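Local structure of WGR domain-containing protein (Bacteroides fragilis, 2RA8) at residues G258-F272 with M284-L298. The protein is of unknown function but joins a WGR domain, a module found in nucleic-acid-binding proteins such as PARPs, to a curved leucine-rich-repeat domain. Residues are numbered along the deposited sequence; the frame is centred on the assembly and turned at random.
Sequences GIVDAEEQNVVVEMF and MDISAGVLTDEGARL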
loop_
_atom_site.group_PDB
_atom_site.type_symbol
_atom_site.label_atom_id
_atom_site.label_comp_id
_atom_site.label_asym_id
_atom_site.label_seq_id
_atom_site.Cartn_x
_atom_site.Cartn_y
_atom_site.Cartn_z
ATOM N N GLY A 258 -12.772 -2.712 -19.457
ATOM C CA GLY A 258 -12.064 -3.667 -18.635
ATOM C C GLY A 258 -12.942 -4.663 -17.897
ATOM O O GLY A 258 -13.908 -4.296 -17.213
ATOM N N ILE A 259 -12.623 -5.939 -18.081
ATOM C CA ILE A 259 -13.303 -7.024 -17.387
ATOM C C ILE A 259 -12.067 -7.602 -16.756
ATOM O O ILE A 259 -11.259 -8.257 -17.416
ATOM C CB ILE A 259 -13.965 -8.023 -18.359
ATOM C CG1 ILE A 259 -15.014 -7.300 -19.223
ATOM C CG2 ILE A 259 -14.616 -9.147 -17.571
ATOM C CD1 ILE A 259 -16.073 -6.565 -18.426
ATOM N N VAL A 260 -11.915 -7.335 -15.468
ATOM C CA VAL A 260 -10.714 -7.708 -14.741
ATOM C C VAL A 260 -10.907 -8.571 -13.544
ATOM O O VAL A 260 -12.024 -8.905 -13.166
ATOM C CB VAL A 260 -10.001 -6.424 -14.259
ATOM C CG1 VAL A 260 -9.724 -5.505 -15.433
ATOM C CG2 VAL A 260 -10.878 -5.704 -13.225
ATOM N N ASP A 261 -9.788 -8.939 -12.931
ATOM C CA ASP A 261 -9.810 -9.735 -11.714
ATOM C C ASP A 261 -10.617 -11.021 -11.835
ATOM O O ASP A 261 -11.369 -11.382 -10.926
ATOM C CB ASP A 261 -10.356 -8.844 -10.588
ATOM C CG ASP A 261 -10.213 -9.472 -9.219
ATOM O OD1 ASP A 261 -9.081 -9.873 -8.859
ATOM O OD2 ASP A 261 -11.238 -9.551 -8.509
ATOM N N ALA A 262 -10.453 -11.727 -12.954
ATOM C CA ALA A 262 -11.173 -12.980 -13.195
ATOM C C ALA A 262 -10.249 -14.177 -13.261
ATOM O O ALA A 262 -9.097 -14.053 -13.680
ATOM C CB ALA A 262 -11.964 -12.883 -14.505
ATOM N N GLU A 263 -10.753 -15.341 -12.855
ATOM C CA GLU A 263 -9.975 -16.580 -12.907
ATOM C C GLU A 263 -9.794 -16.968 -14.350
ATOM O O GLU A 263 -8.751 -17.478 -14.740
ATOM C CB GLU A 263 -10.695 -17.708 -12.170
ATOM C CG GLU A 263 -10.187 -17.944 -10.759
ATOM C CD GLU A 263 -10.935 -19.058 -10.042
ATOM O OE1 GLU A 263 -11.101 -20.148 -10.636
ATOM O OE2 GLU A 263 -11.348 -18.844 -8.881
ATOM N N GLU A 264 -10.819 -16.718 -15.156
ATOM C CA GLU A 264 -10.760 -17.020 -16.582
ATOM C C GLU A 264 -10.439 -15.754 -17.335
ATOM O O GLU A 264 -11.195 -15.315 -18.204
ATOM C CB GLU A 264 -12.095 -17.591 -17.062
ATOM C CG GLU A 264 -12.471 -18.904 -16.384
ATOM C CD GLU A 264 -13.777 -19.483 -16.902
ATOM O OE1 GLU A 264 -13.855 -19.799 -18.109
ATOM O OE2 GLU A 264 -14.728 -19.623 -16.103
ATOM N N GLN A 265 -9.297 -15.163 -17.006
ATOM C CA GLN A 265 -8.877 -13.920 -17.642
ATOM C C GLN A 265 -8.546 -14.075 -19.114
ATOM O O GLN A 265 -8.738 -13.135 -19.897
ATOM C CB GLN A 265 -7.663 -13.327 -16.906
ATOM C CG GLN A 265 -7.344 -11.881 -17.296
ATOM C CD GLN A 265 -8.472 -10.919 -16.934
ATOM O OE1 GLN A 265 -8.980 -10.186 -17.789
ATOM N NE2 GLN A 265 -8.867 -10.923 -15.664
ATOM N N ASN A 266 -8.063 -15.254 -19.508
ATOM C CA ASN A 266 -7.701 -15.476 -20.904
ATOM C C ASN A 266 -8.901 -15.373 -21.806
ATOM O O ASN A 266 -8.788 -14.943 -22.957
ATOM C CB ASN A 266 -7.054 -16.861 -21.107
ATOM C CG ASN A 266 -5.795 -17.065 -20.271
ATOM O OD1 ASN A 266 -5.026 -16.125 -20.014
ATOM N ND2 ASN A 266 -5.565 -18.305 -19.860
ATOM N N VAL A 267 -10.063 -15.765 -21.289
ATOM C CA VAL A 267 -11.288 -15.725 -22.079
ATOM C C VAL A 267 -11.616 -14.306 -22.461
ATOM O O VAL A 267 -12.097 -14.043 -23.576
ATOM C CB VAL A 267 -12.483 -16.307 -21.298
ATOM C CG1 VAL A 267 -13.641 -16.557 -22.250
ATOM C CG2 VAL A 267 -12.082 -17.594 -20.596
ATOM N N VAL A 268 -11.353 -13.381 -21.537
ATOM C CA VAL A 268 -11.622 -11.960 -21.759
ATOM C C VAL A 268 -10.854 -11.464 -22.956
ATOM O O VAL A 268 -11.338 -10.617 -23.719
ATOM C CB VAL A 268 -11.272 -11.122 -20.483
ATOM C CG1 VAL A 268 -11.534 -9.638 -20.716
ATOM C CG2 VAL A 268 -12.100 -11.619 -19.298
ATOM N N VAL A 269 -9.654 -11.998 -23.150
ATOM C CA VAL A 269 -8.845 -11.605 -24.291
ATOM C C VAL A 269 -9.587 -11.967 -25.558
ATOM O O VAL A 269 -9.620 -11.196 -26.516
ATOM C CB VAL A 269 -7.475 -12.318 -24.280
ATOM C CG1 VAL A 269 -6.658 -11.909 -25.503
ATOM C CG2 VAL A 269 -6.731 -11.989 -22.998
ATOM N N GLU A 270 -10.195 -13.149 -25.564
ATOM C CA GLU A 270 -10.946 -13.610 -26.724
ATOM C C GLU A 270 -12.108 -12.672 -27.012
ATOM O O GLU A 270 -12.357 -12.304 -28.161
ATOM C CB GLU A 270 -11.483 -15.029 -26.478
ATOM C CG GLU A 270 -12.152 -15.647 -27.694
ATOM C CD GLU A 270 -12.973 -16.881 -27.354
ATOM O OE1 GLU A 270 -12.406 -17.822 -26.758
ATOM O OE2 GLU A 270 -14.182 -16.906 -27.686
HETATM N N MSE A 271 -12.825 -12.277 -25.964
HETATM C CA MSE A 271 -13.963 -11.375 -26.116
HETATM C C MSE A 271 -13.563 -10.109 -26.807
HETATM O O MSE A 271 -14.255 -9.640 -27.716
HETATM C CB MSE A 271 -14.556 -11.034 -24.757
HETATM C CG MSE A 271 -15.104 -12.237 -24.037
HETATM SE SE MSE A 271 -16.027 -11.765 -22.415
HETATM C CE MSE A 271 -16.351 -13.542 -21.763
ATOM N N PHE A 272 -12.441 -9.538 -26.376
ATOM C CA PHE A 272 -11.944 -8.316 -26.984
ATOM C C PHE A 272 -11.688 -8.524 -28.454
ATOM O O PHE A 272 -12.239 -7.816 -29.298
ATOM C CB PHE A 272 -10.640 -7.859 -26.303
ATOM C CG PHE A 272 -10.852 -7.004 -25.081
ATOM C CD1 PHE A 272 -11.227 -5.669 -25.203
ATOM C CD2 PHE A 272 -10.692 -7.535 -23.808
ATOM C CE1 PHE A 272 -11.435 -4.884 -24.073
ATOM C CE2 PHE A 272 -10.901 -6.751 -22.679
ATOM C CZ PHE A 272 -11.272 -5.428 -22.817
HETATM N N MSE A 284 -7.338 -1.530 -23.546
HETATM C CA MSE A 284 -7.851 -2.872 -23.307
HETATM C C MSE A 284 -7.337 -3.180 -21.919
HETATM O O MSE A 284 -6.136 -3.228 -21.689
HETATM C CB MSE A 284 -7.268 -3.862 -24.313
HETATM C CG MSE A 284 -7.720 -5.293 -24.109
HETATM SE SE MSE A 284 -6.814 -6.518 -25.313
HETATM C CE MSE A 284 -6.256 -7.841 -24.036
ATOM N N ASP A 285 -8.252 -3.382 -20.988
ATOM C CA ASP A 285 -7.910 -3.624 -19.592
ATOM C C ASP A 285 -8.189 -5.060 -19.231
ATOM O O ASP A 285 -9.341 -5.470 -19.150
ATOM C CB ASP A 285 -8.759 -2.698 -18.718
ATOM C CG ASP A 285 -8.223 -2.534 -17.304
ATOM O OD1 ASP A 285 -7.469 -3.404 -16.807
ATOM O OD2 ASP A 285 -8.589 -1.516 -16.681
ATOM N N ILE A 286 -7.128 -5.834 -19.027
ATOM C CA ILE A 286 -7.248 -7.237 -18.673
ATOM C C ILE A 286 -6.310 -7.505 -17.536
ATOM O O ILE A 286 -5.515 -8.440 -17.569
ATOM C CB ILE A 286 -6.888 -8.145 -19.864
ATOM C CG1 ILE A 286 -5.536 -7.733 -20.449
ATOM C CG2 ILE A 286 -7.977 -8.049 -20.934
ATOM C CD1 ILE A 286 -4.855 -8.821 -21.256
ATOM N N SER A 287 -6.414 -6.671 -16.512
ATOM C CA SER A 287 -5.566 -6.776 -15.331
ATOM C C SER A 287 -6.170 -7.536 -14.184
ATOM O O SER A 287 -7.290 -8.045 -14.268
ATOM C CB SER A 287 -5.211 -5.374 -14.846
ATOM O OG SER A 287 -6.389 -4.637 -14.573
ATOM N N ALA A 288 -5.397 -7.618 -13.105
ATOM C CA ALA A 288 -5.794 -8.261 -11.858
ATOM C C ALA A 288 -6.259 -9.691 -11.893
ATOM O O ALA A 288 -6.766 -10.188 -10.880
ATOM C CB ALA A 288 -6.854 -7.404 -11.167
ATOM N N GLY A 289 -6.087 -10.381 -13.017
ATOM C CA GLY A 289 -6.549 -11.761 -13.093
ATOM C C GLY A 289 -5.496 -12.813 -13.398
ATOM O O GLY A 289 -4.288 -12.534 -13.398
ATOM N N VAL A 290 -5.959 -14.034 -13.657
ATOM C CA VAL A 290 -5.069 -15.142 -13.984
ATOM C C VAL A 290 -4.841 -15.179 -15.475
ATOM O O VAL A 290 -5.273 -16.094 -16.169
ATOM C CB VAL A 290 -5.657 -16.488 -13.519
ATOM C CG1 VAL A 290 -4.670 -17.609 -13.784
ATOM C CG2 VAL A 290 -5.987 -16.412 -12.041
ATOM N N LEU A 291 -4.161 -14.149 -15.963
ATOM C CA LEU A 291 -3.831 -14.004 -17.370
ATOM C C LEU A 291 -2.530 -14.760 -17.560
ATOM O O LEU A 291 -1.501 -14.397 -16.974
ATOM C CB LEU A 291 -3.622 -12.528 -17.677
ATOM C CG LEU A 291 -3.855 -11.840 -19.024
ATOM C CD1 LEU A 291 -2.630 -10.992 -19.311
ATOM C CD2 LEU A 291 -4.116 -12.815 -20.138
ATOM N N THR A 292 -2.574 -15.823 -18.360
ATOM C CA THR A 292 -1.389 -16.638 -18.620
ATOM C C THR A 292 -0.869 -16.440 -20.016
ATOM O O THR A 292 -1.463 -15.718 -20.818
ATOM C CB THR A 292 -1.688 -18.132 -18.430
ATOM O OG1 THR A 292 -2.730 -18.525 -19.333
ATOM C CG2 THR A 292 -2.116 -18.410 -17.003
ATOM N N ASP A 293 0.246 -17.098 -20.319
ATOM C CA ASP A 293 0.877 -16.992 -21.631
ATOM C C ASP A 293 -0.018 -17.356 -22.787
ATOM O O ASP A 293 0.150 -16.836 -23.889
ATOM C CB ASP A 293 2.139 -17.858 -21.688
ATOM C CG ASP A 293 3.278 -17.290 -20.858
ATOM O OD1 ASP A 293 3.155 -16.145 -20.373
ATOM O OD2 ASP A 293 4.300 -17.987 -20.698
ATOM N N GLU A 294 -0.960 -18.265 -22.566
ATOM C CA GLU A 294 -1.861 -18.644 -23.646
ATOM C C GLU A 294 -2.825 -17.521 -23.918
ATOM O O GLU A 294 -3.420 -17.441 -24.994
ATOM C CB GLU A 294 -2.608 -19.944 -23.313
ATOM C CG GLU A 294 -3.093 -20.066 -21.889
ATOM C CD GLU A 294 -3.644 -21.451 -21.594
ATOM O OE1 GLU A 294 -4.006 -21.714 -20.426
ATOM O OE2 GLU A 294 -3.716 -22.274 -22.530
ATOM N N GLY A 295 -2.967 -16.632 -22.942
ATOM C CA GLY A 295 -3.842 -15.490 -23.114
ATOM C C GLY A 295 -3.114 -14.440 -23.930
ATOM O O GLY A 295 -3.650 -13.912 -24.908
ATOM N N ALA A 296 -1.881 -14.137 -23.528
ATOM C CA ALA A 296 -1.062 -13.149 -24.228
ATOM C C ALA A 296 -0.806 -13.602 -25.640
ATOM O O ALA A 296 -0.717 -12.793 -26.565
ATOM C CB ALA A 296 0.257 -12.958 -23.504
ATOM N N ARG A 297 -0.680 -14.914 -25.797
ATOM C CA ARG A 297 -0.441 -15.549 -27.087
ATOM C C ARG A 297 -1.429 -15.045 -28.121
ATOM O O ARG A 297 -1.059 -14.703 -29.251
ATOM C CB ARG A 297 -0.612 -17.063 -26.942
ATOM C CG ARG A 297 0.529 -17.927 -27.461
ATOM C CD ARG A 297 0.691 -17.833 -28.966
ATOM N NE ARG A 297 1.667 -16.820 -29.361
ATOM C CZ ARG A 297 2.948 -16.835 -28.999
ATOM N NH1 ARG A 297 3.410 -17.808 -28.226
ATOM N NH2 ARG A 297 3.775 -15.888 -29.425
ATOM N N LEU A 298 -2.700 -15.008 -27.734
ATOM C CA LEU A 298 -3.752 -14.559 -28.634
ATOM C C LEU A 298 -3.469 -13.174 -29.156
ATOM O O LEU A 298 -3.650 -12.898 -30.346
ATOM C CB LEU A 298 -5.104 -14.579 -27.920
ATOM C CG LEU A 298 -5.532 -15.891 -27.243
ATOM C CD1 LEU A 298 -6.877 -15.681 -26.592
ATOM C CD2 LEU A 298 -5.608 -17.027 -28.246
#
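Asn-266 and Thr-292 exchange two hydrogen bonds where two neighbouring helices begin. The amide suits this place because it can accept and donate at once: a lone pair of OD1 takes the backbone N-H of Thr-292 (N to OD1 3.0 Å), while ND2 gives to Thr-292 OG1 at 2.9 Å. Thr-292 is the N-cap of its helix, and Gly-295, without a side chain, lets Asn-266 OD1 come within 3.4 Å of its CA.

Further along, the branched Val-269 turns one methyl to each part of the other segment, CG1 against Leu-298 and CG2 toward Leu-291 CD2 and Ile-286 CD1. Selenomethionine Met-284, its CG anti to the backbone N (chi1 178°), lays that carbon over the centre of the Phe-272 ring, 3.5 Å from CG to the centroid, in a CH-pi contact; SE, 4.5 Å from the centroid, adds a Met-aromatic contact.

In the loops after the strands, backbone hydrogen bonds join Asp-261 N to Ser-287 O (3.0 Å) and Val-290 N to Ala-262 O. Asp-285 OD1 accepts from Ser-287 OG and Asn-313 ND2.

In this leucine-rich-repeat domain, parallel neighbouring strands 256-260 and 283-285 form a beta-alpha-beta unit with helix 265-274; the axes of segments 265-272 and 293-298 approach to 8.7 Å at 10°, and helix 321-330 packs on Ala-296.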